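Local coordinates for putative sensory box/GGDEF family protein (Vibrio parahaemolyticus, PDB 3LID), which probably makes the second messenger cyclic di-GMP from GTP through its GGDEF part, this piece being the extracellular sensor domain that probably receives the signal, at residues E13-E18 with E270-R275; K17-Q22 with L247-S252; F119-S124 with R153-I158. All coordinates share one frame; numbering follows the deposited sequence.

Overall arrangement
Interactions 1 and 2 both use the long helix 9-45: they overlap at Lys17 and Glu18, their centres lie about 11 Å apart, and Leu247 of interaction 2 packs on Thr15, Ala16 and Leu272 of interaction 1. Interaction 3 belongs to the other PAS-like lobe, on the opposite side of the chain's centre, its nearest atoms about 17 Å from those of interaction 2. Chemistry follows place. The partly buried interaction 1 adds a salt bridge and a water to a small apolar patch; the buried interaction 2 is apolar, helix against sheet; interaction 3, also buried, packs a short helix on a strand whose arginine reaches a bound phosphate.

Interaction 1. Residues E13-E18 with E270-R275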
# COMPACT_ATOMS: atom_id res chain seq x y z
N GLU A 13 -7.14 -7.01 -29.17
CA GLU A 13 -6.12 -6.01 -29.27
C GLU A 13 -6.62 -4.65 -28.82
O GLU A 13 -5.88 -3.84 -28.27
CB GLU A 13 -5.60 -5.91 -30.72
CG GLU A 13 -4.76 -7.20 -31.03
CD GLU A 13 -4.29 -7.30 -32.47
OE1 GLU A 13 -4.34 -6.24 -33.13
OE2 GLU A 13 -3.87 -8.43 -32.89
N ASN A 14 -7.86 -4.37 -29.16
CA ASN A 14 -8.37 -3.01 -28.87
C ASN A 14 -8.55 -2.93 -27.36
O ASN A 14 -8.33 -1.90 -26.78
CB ASN A 14 -9.69 -2.79 -29.55
CG ASN A 14 -9.53 -2.54 -31.08
OD1 ASN A 14 -8.52 -1.99 -31.53
ND2 ASN A 14 -10.54 -2.93 -31.84
N THR A 15 -8.93 -4.04 -26.77
CA THR A 15 -9.13 -4.04 -25.29
C THR A 15 -7.77 -3.89 -24.63
O THR A 15 -7.62 -3.17 -23.62
CB THR A 15 -9.78 -5.32 -24.80
OG1 THR A 15 -11.13 -5.38 -25.30
CG2 THR A 15 -9.91 -5.30 -23.23
N ALA A 16 -6.75 -4.50 -25.23
CA ALA A 16 -5.44 -4.43 -24.63
C ALA A 16 -4.92 -3.01 -24.69
O ALA A 16 -4.25 -2.52 -23.70
CB ALA A 16 -4.49 -5.41 -25.34
N LYS A 17 -5.21 -2.30 -25.79
CA LYS A 17 -4.80 -0.89 -25.89
C LYS A 17 -5.51 -0.04 -24.80
O LYS A 17 -4.88 0.84 -24.15
CB LYS A 17 -5.12 -0.33 -27.30
CG LYS A 17 -4.25 -0.96 -28.42
CD LYS A 17 -3.87 0.11 -29.45
CE LYS A 17 -2.98 -0.46 -30.55
NZ LYS A 17 -3.88 -0.96 -31.63
N GLU A 18 -6.81 -0.28 -24.58
CA GLU A 18 -7.52 0.51 -23.55
C GLU A 18 -6.91 0.21 -22.15
O GLU A 18 -6.73 1.09 -21.32
CB GLU A 18 -8.96 0.11 -23.44
CG GLU A 18 -9.71 0.35 -24.75
CD GLU A 18 -11.05 -0.37 -24.78
OE1 GLU A 18 -11.41 -0.90 -25.86
OE2 GLU A 18 -11.74 -0.42 -23.75
N GLU A 270 -14.49 -14.70 -21.49
CA GLU A 270 -15.89 -14.43 -21.23
C GLU A 270 -16.03 -12.93 -20.96
O GLU A 270 -16.98 -12.26 -21.43
CB GLU A 270 -16.34 -15.24 -20.02
CG GLU A 270 -17.75 -15.00 -19.64
CD GLU A 270 -18.70 -16.01 -20.23
OE1 GLU A 270 -18.25 -17.17 -20.47
OE2 GLU A 270 -19.90 -15.67 -20.43
N GLN A 271 -15.05 -12.37 -20.25
CA GLN A 271 -15.18 -10.98 -19.82
C GLN A 271 -14.95 -10.12 -21.00
O GLN A 271 -15.56 -9.07 -21.14
CB GLN A 271 -14.22 -10.65 -18.66
CG GLN A 271 -14.37 -11.54 -17.44
CD GLN A 271 -13.36 -11.20 -16.38
OE1 GLN A 271 -12.20 -11.62 -16.45
NE2 GLN A 271 -13.79 -10.44 -15.38
N LEU A 272 -14.10 -10.58 -21.92
CA LEU A 272 -13.80 -9.82 -23.11
C LEU A 272 -15.00 -9.72 -24.07
O LEU A 272 -15.24 -8.66 -24.67
CB LEU A 272 -12.60 -10.43 -23.82
CG LEU A 272 -11.23 -10.31 -23.20
CD1 LEU A 272 -10.27 -11.31 -23.90
CD2 LEU A 272 -10.72 -8.91 -23.44
N SER A 273 -15.72 -10.83 -24.23
CA SER A 273 -16.94 -10.85 -25.08
C SER A 273 -17.89 -9.70 -24.74
O SER A 273 -18.32 -8.92 -25.61
CB SER A 273 -17.72 -12.16 -24.88
OG SER A 273 -16.86 -13.26 -25.01
N LYS A 274 -18.23 -9.62 -23.46
CA LYS A 274 -19.14 -8.61 -22.96
C LYS A 274 -18.74 -7.13 -23.23
O LYS A 274 -19.59 -6.33 -23.63
CB LYS A 274 -19.43 -8.89 -21.49
CG LYS A 274 -19.28 -10.37 -21.20
CD LYS A 274 -19.93 -10.84 -19.87
CE LYS A 274 -20.34 -12.34 -19.94
NZ LYS A 274 -20.72 -12.99 -18.63
N ARG A 275 -17.48 -6.74 -23.06
CA ARG A 275 -17.17 -5.33 -23.40
C ARG A 275 -17.36 -5.02 -24.89
O ARG A 275 -17.17 -3.87 -25.33
CB ARG A 275 -15.77 -4.86 -22.98
CG ARG A 275 -15.22 -5.59 -21.81
CD ARG A 275 -13.72 -5.18 -21.62
NE ARG A 275 -13.38 -3.80 -21.95
CZ ARG A 275 -13.36 -2.83 -21.04
NH1 ARG A 275 -13.73 -3.10 -19.78
NH2 ARG A 275 -12.99 -1.60 -21.38
O HOH W 1 -12.72 -3.37 -24.67
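Arg275, next in sequence to the short helix 269-274, reaches over to Thr15 and Glu18 on helix 9-45. Its CB points toward that helix, and CD is the first atom of the chain to meet it, 4.1 Å from Thr15 CG2. A bend at chi3 (35°) then turns the guanidinium along the helix. NE lies 4.0 Å from the same methyl, Thr15 CG2, and gives its hydrogen to water 1 at 2.8 Å. That water donates to Glu18 OE1 and also bonds Thr15 OG1, which has a second partner in Asn11 O. At the tip, NH2 forms a salt bridge with Glu18 OE2 at 2.9 Å, close to the guanidinium plane and with an N-H...O angle of 154°. The carboxylate plane is turned 47° from the guanidinium; OE2 takes the direct bond, and OE1 accepts from the water. NH1 bonds Arg187 O, and the cation lies against Phe189. Beside this polar cluster, Leu272 CD2 packs on Thr15 CG2 at 3.7 Å. Such pairing of the first helix with the helix after the last strand is consistent with a PDC sensor domain, whose two ends both run toward the membrane.

Interaction 2. Residues K17-Q22 with L247-S252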
# COMPACT_ATOMS: atom_id res chain seq x y z
N LYS A 17 -5.21 -2.30 -25.79
CA LYS A 17 -4.80 -0.89 -25.89
C LYS A 17 -5.51 -0.04 -24.80
O LYS A 17 -4.88 0.84 -24.15
CB LYS A 17 -5.12 -0.33 -27.30
CG LYS A 17 -4.25 -0.96 -28.42
CD LYS A 17 -3.87 0.11 -29.45
CE LYS A 17 -2.98 -0.46 -30.55
NZ LYS A 17 -3.88 -0.96 -31.63
N GLU A 18 -6.81 -0.28 -24.58
CA GLU A 18 -7.52 0.51 -23.55
C GLU A 18 -6.91 0.21 -22.15
O GLU A 18 -6.73 1.09 -21.32
CB GLU A 18 -8.96 0.11 -23.44
CG GLU A 18 -9.71 0.35 -24.75
CD GLU A 18 -11.05 -0.37 -24.78
OE1 GLU A 18 -11.41 -0.90 -25.86
OE2 GLU A 18 -11.74 -0.42 -23.75
N ALA A 19 -6.65 -1.05 -21.92
CA ALA A 19 -6.10 -1.44 -20.61
C ALA A 19 -4.74 -0.86 -20.42
O ALA A 19 -4.34 -0.51 -19.27
CB ALA A 19 -6.09 -3.00 -20.52
N LEU A 20 -3.96 -0.76 -21.49
CA LEU A 20 -2.67 -0.10 -21.35
C LEU A 20 -2.85 1.37 -20.94
O LEU A 20 -2.01 1.93 -20.16
CB LEU A 20 -1.76 -0.31 -22.57
CG LEU A 20 -1.23 -1.75 -22.68
CD1 LEU A 20 -0.58 -1.86 -24.11
CD2 LEU A 20 -0.12 -1.94 -21.67
N HIS A 21 -3.84 2.04 -21.54
CA HIS A 21 -4.07 3.44 -21.10
C HIS A 21 -4.43 3.45 -19.62
O HIS A 21 -4.01 4.35 -18.88
CB HIS A 21 -5.20 4.11 -21.90
CG HIS A 21 -4.83 4.34 -23.33
ND1 HIS A 21 -3.66 4.99 -23.67
CD2 HIS A 21 -5.42 3.99 -24.50
CE1 HIS A 21 -3.56 5.03 -24.99
NE2 HIS A 21 -4.61 4.43 -25.51
N GLN A 22 -5.26 2.50 -19.21
CA GLN A 22 -5.76 2.50 -17.82
C GLN A 22 -4.50 2.29 -16.92
O GLN A 22 -4.38 2.93 -15.83
CB GLN A 22 -6.69 1.32 -17.57
CG GLN A 22 -7.24 1.27 -16.10
CD GLN A 22 -7.96 2.54 -15.73
OE1 GLN A 22 -8.92 2.96 -16.42
NE2 GLN A 22 -7.47 3.24 -14.69
N LEU A 247 -6.59 -12.48 -21.61
CA LEU A 247 -5.77 -11.34 -22.03
C LEU A 247 -5.22 -10.71 -20.75
O LEU A 247 -6.00 -10.46 -19.83
CB LEU A 247 -6.68 -10.29 -22.63
CG LEU A 247 -5.97 -8.94 -22.83
CD1 LEU A 247 -4.75 -9.00 -23.80
CD2 LEU A 247 -7.01 -7.88 -23.26
N ILE A 248 -3.92 -10.58 -20.65
CA ILE A 248 -3.34 -9.92 -19.47
C ILE A 248 -2.58 -8.70 -20.00
O ILE A 248 -1.65 -8.83 -20.86
CB ILE A 248 -2.35 -10.84 -18.79
CG1 ILE A 248 -3.08 -12.10 -18.30
CG2 ILE A 248 -1.72 -10.11 -17.56
CD1 ILE A 248 -2.16 -13.01 -17.77
N ALA A 249 -2.94 -7.52 -19.49
CA ALA A 249 -2.19 -6.34 -19.74
C ALA A 249 -1.44 -5.99 -18.43
O ALA A 249 -1.98 -6.26 -17.35
CB ALA A 249 -3.11 -5.18 -20.14
N PHE A 250 -0.21 -5.55 -18.58
CA PHE A 250 0.64 -5.40 -17.39
C PHE A 250 1.52 -4.17 -17.50
O PHE A 250 1.88 -3.67 -18.61
CB PHE A 250 1.53 -6.66 -17.22
CG PHE A 250 2.24 -7.09 -18.54
CD1 PHE A 250 3.46 -6.53 -18.92
CD2 PHE A 250 1.64 -8.06 -19.37
CE1 PHE A 250 4.07 -6.91 -20.16
CE2 PHE A 250 2.25 -8.43 -20.57
CZ PHE A 250 3.43 -7.86 -20.95
N SER A 251 1.87 -3.63 -16.33
CA SER A 251 2.81 -2.55 -16.30
C SER A 251 3.48 -2.68 -14.92
O SER A 251 3.05 -3.51 -14.09
CB SER A 251 2.16 -1.18 -16.46
OG SER A 251 1.31 -0.98 -15.33
N SER A 252 4.49 -1.88 -14.69
CA SER A 252 5.23 -1.91 -13.39
C SER A 252 5.46 -0.51 -12.85
O SER A 252 5.76 0.41 -13.65
CB SER A 252 6.55 -2.68 -13.51
OG SER A 252 6.29 -4.00 -13.94
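This is apolar helix-on-sheet packing, in which the long helix 9-45 lies against the antiparallel sheet of the second PAS-like lobe of the PDC fold. Two alanines bring the backbones together: Ala19 CB and Ala249 CB each point toward the other segment and meet at 3.7 Å. Their CA atoms, 6.3 Å apart, are the closest CA pair of the two segments, and a separation this short is possible because a single methyl from each side fills the interval. One residue further on, Leu20 does not aim its CB straight at the strand; its end swings nearer instead. With CG anti to the carbonyl carbon (chi1 -72°), it is the CD2 branch that comes to 4.0 Å from Phe250 O, while CD1 continues the extended line of the chain. The leucine thus rests on the strand backbone rather than on the aromatic ring, which leaves from the other face, since Phe250 CB points away from the helix. No hydrogen bond joins the two segments, as expected where strand 246-254 spends its backbone polar groups on its neighbours in the sheet. Strand alternation sorts the residues: Leu247, Ala249 and Ser251 direct CB toward the helix, and Leu247 packs on Val12 and Ala16 while Ser251 touches Leu23, so one strand follows about three turns of helix. On the other side of the sheet Ile248 meets Tyr226 and Ile229. Strand 246-254 runs between strands 239-242 and 260-268, Phe250 bonding to Gly239 and Ala249 to Ile265 through their backbones. Ala19 touches Ile265 and Phe189 as well, which carries the helix contact across strand 260-268 to strand 189-195.

Interaction 3. Residues F119-S124 with R153-I158; sequences FKYAQS and RILMPI. With PO4 (phosphate ion), chain C.
Helix 119-124 crosses strand 153-158 at -46°, with the axes 8.0 Å apart at closest and Ala122 CA 5.8 Å from Leu155 CA. Leu155 points toward the helix, and its CD1 makes both apolar side-chain contacts. This methyl lies 3.6 Å from Tyr121 CD2, at the edge of the ring and in its plane, and 4.1 Å from Ala122 CB. With CG anti to the backbone N (chi1 177°), the ring of Tyr121 is carried beside Leu155, and its CD2 edge meets the methyl; its hydroxyl bonds Ser131 OG on strand 131-140. Farther along, Pro157 CG sits 3.7 Å from Ala122 O. Ser124 OG donates to Tyr121 O, three residues back, in the carbonyl plane and on a lone pair. Before Leu155, Arg153 runs extended from CG to NE and ends at a phosphate ion, probably from the crystallisation liquor. NE gives a nearly straight bond (160°) to phosphate O3 at 2.6 Å, and NH2 a second to O4 at 2.9 Å, while NH1 is held by Glu136 O. Tyr118, Lys113, Arg116, Arg83, Asn171 and the backbone N of Arg139 complete the phosphate site. An apolar helix-strand seam therefore borders a strongly cationic pocket of the first PAS-like lobe, consistent with a sensor site suited to an anionic ligand.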
# COMPACT_ATOMS: atom_id res chain seq x y z
N PHE A 119 11.56 -2.96 12.39
CA PHE A 119 12.17 -2.16 13.43
C PHE A 119 13.68 -2.24 13.38
O PHE A 119 14.37 -1.22 13.45
CB PHE A 119 11.68 -2.54 14.84
CG PHE A 119 12.41 -1.77 15.89
CD1 PHE A 119 12.15 -0.42 16.06
CD2 PHE A 119 13.40 -2.39 16.64
CE1 PHE A 119 12.85 0.30 17.04
CE2 PHE A 119 14.11 -1.66 17.62
CZ PHE A 119 13.82 -0.36 17.79
N LYS A 120 14.21 -3.44 13.22
CA LYS A 120 15.66 -3.55 13.09
C LYS A 120 16.16 -2.77 11.87
O LYS A 120 17.24 -2.19 11.91
CB LYS A 120 15.99 -5.03 12.95
CG LYS A 120 15.60 -5.80 14.27
CD LYS A 120 15.90 -7.31 14.19
CE LYS A 120 15.41 -7.95 15.48
NZ LYS A 120 15.55 -9.42 15.37
N TYR A 121 15.39 -2.79 10.78
CA TYR A 121 15.74 -1.95 9.59
C TYR A 121 15.73 -0.44 9.95
O TYR A 121 16.68 0.31 9.69
CB TYR A 121 14.78 -2.27 8.43
CG TYR A 121 15.09 -1.36 7.24
CD1 TYR A 121 16.30 -1.48 6.58
CD2 TYR A 121 14.19 -0.39 6.83
CE1 TYR A 121 16.61 -0.64 5.48
CE2 TYR A 121 14.50 0.47 5.76
CZ TYR A 121 15.69 0.33 5.09
OH TYR A 121 15.95 1.21 4.06
N ALA A 122 14.67 -0.02 10.64
CA ALA A 122 14.59 1.43 11.00
C ALA A 122 15.84 1.81 11.85
O ALA A 122 16.32 2.92 11.73
CB ALA A 122 13.31 1.66 11.86
N GLN A 123 16.30 0.92 12.70
CA GLN A 123 17.43 1.26 13.57
C GLN A 123 18.67 1.51 12.74
O GLN A 123 19.52 2.30 13.13
CB GLN A 123 17.75 0.07 14.47
CG GLN A 123 16.72 -0.20 15.54
CD GLN A 123 17.16 -1.29 16.52
OE1 GLN A 123 17.14 -2.48 16.19
NE2 GLN A 123 17.54 -0.88 17.73
N SER A 124 18.81 0.76 11.64
CA SER A 124 19.91 0.95 10.69
C SER A 124 19.95 2.27 9.92
O SER A 124 21.00 2.66 9.36
CB SER A 124 19.94 -0.23 9.69
OG SER A 124 19.13 0.02 8.56
N ARG A 153 5.25 0.47 5.50
CA ARG A 153 5.58 1.28 6.71
C ARG A 153 6.66 2.30 6.32
O ARG A 153 7.74 1.94 5.86
CB ARG A 153 6.15 0.34 7.81
CG ARG A 153 4.98 -0.51 8.40
CD ARG A 153 5.57 -1.73 9.19
NE ARG A 153 4.50 -2.61 9.63
CZ ARG A 153 3.94 -3.52 8.85
NH1 ARG A 153 4.34 -3.65 7.54
NH2 ARG A 153 2.96 -4.28 9.34
N ILE A 154 6.38 3.57 6.54
CA ILE A 154 7.40 4.64 6.35
C ILE A 154 8.13 4.77 7.73
O ILE A 154 7.44 4.75 8.78
CB ILE A 154 6.72 5.95 6.06
CG1 ILE A 154 5.64 5.76 4.94
CG2 ILE A 154 7.79 6.98 5.70
CD1 ILE A 154 6.23 5.20 3.61
N LEU A 155 9.45 4.85 7.69
CA LEU A 155 10.29 4.79 8.90
C LEU A 155 11.22 5.97 8.91
O LEU A 155 11.80 6.29 7.90
CB LEU A 155 11.11 3.53 8.80
CG LEU A 155 10.28 2.26 8.60
CD1 LEU A 155 11.27 1.10 8.33
CD2 LEU A 155 9.48 1.92 9.98
N MET A 156 11.33 6.66 10.07
CA MET A 156 12.21 7.83 10.15
C MET A 156 12.70 7.93 11.61
O MET A 156 11.90 8.29 12.50
CB MET A 156 11.40 9.08 9.73
CG MET A 156 12.19 10.40 9.75
SD MET A 156 11.10 11.73 9.43
CE MET A 156 12.37 12.93 9.67
N PRO A 157 14.00 7.73 11.83
CA PRO A 157 14.53 7.97 13.22
C PRO A 157 14.49 9.49 13.47
O PRO A 157 14.75 10.30 12.55
CB PRO A 157 15.97 7.49 13.17
CG PRO A 157 15.99 6.58 11.85
CD PRO A 157 15.04 7.23 10.91
N ILE A 158 14.13 9.90 14.71
CA ILE A 158 13.92 11.28 15.03
C ILE A 158 14.95 11.59 16.18
O ILE A 158 15.04 10.84 17.13
CB ILE A 158 12.51 11.56 15.61
CG1 ILE A 158 11.41 11.17 14.55
CG2 ILE A 158 12.43 13.13 15.92
CD1 ILE A 158 11.60 11.89 13.19
P PO4 C . 2.61 -3.41 12.78
O1 PO4 C . 1.18 -3.08 13.24
O2 PO4 C . 3.42 -3.34 14.09
O3 PO4 C . 3.15 -2.39 11.82
O4 PO4 C . 2.68 -4.81 12.20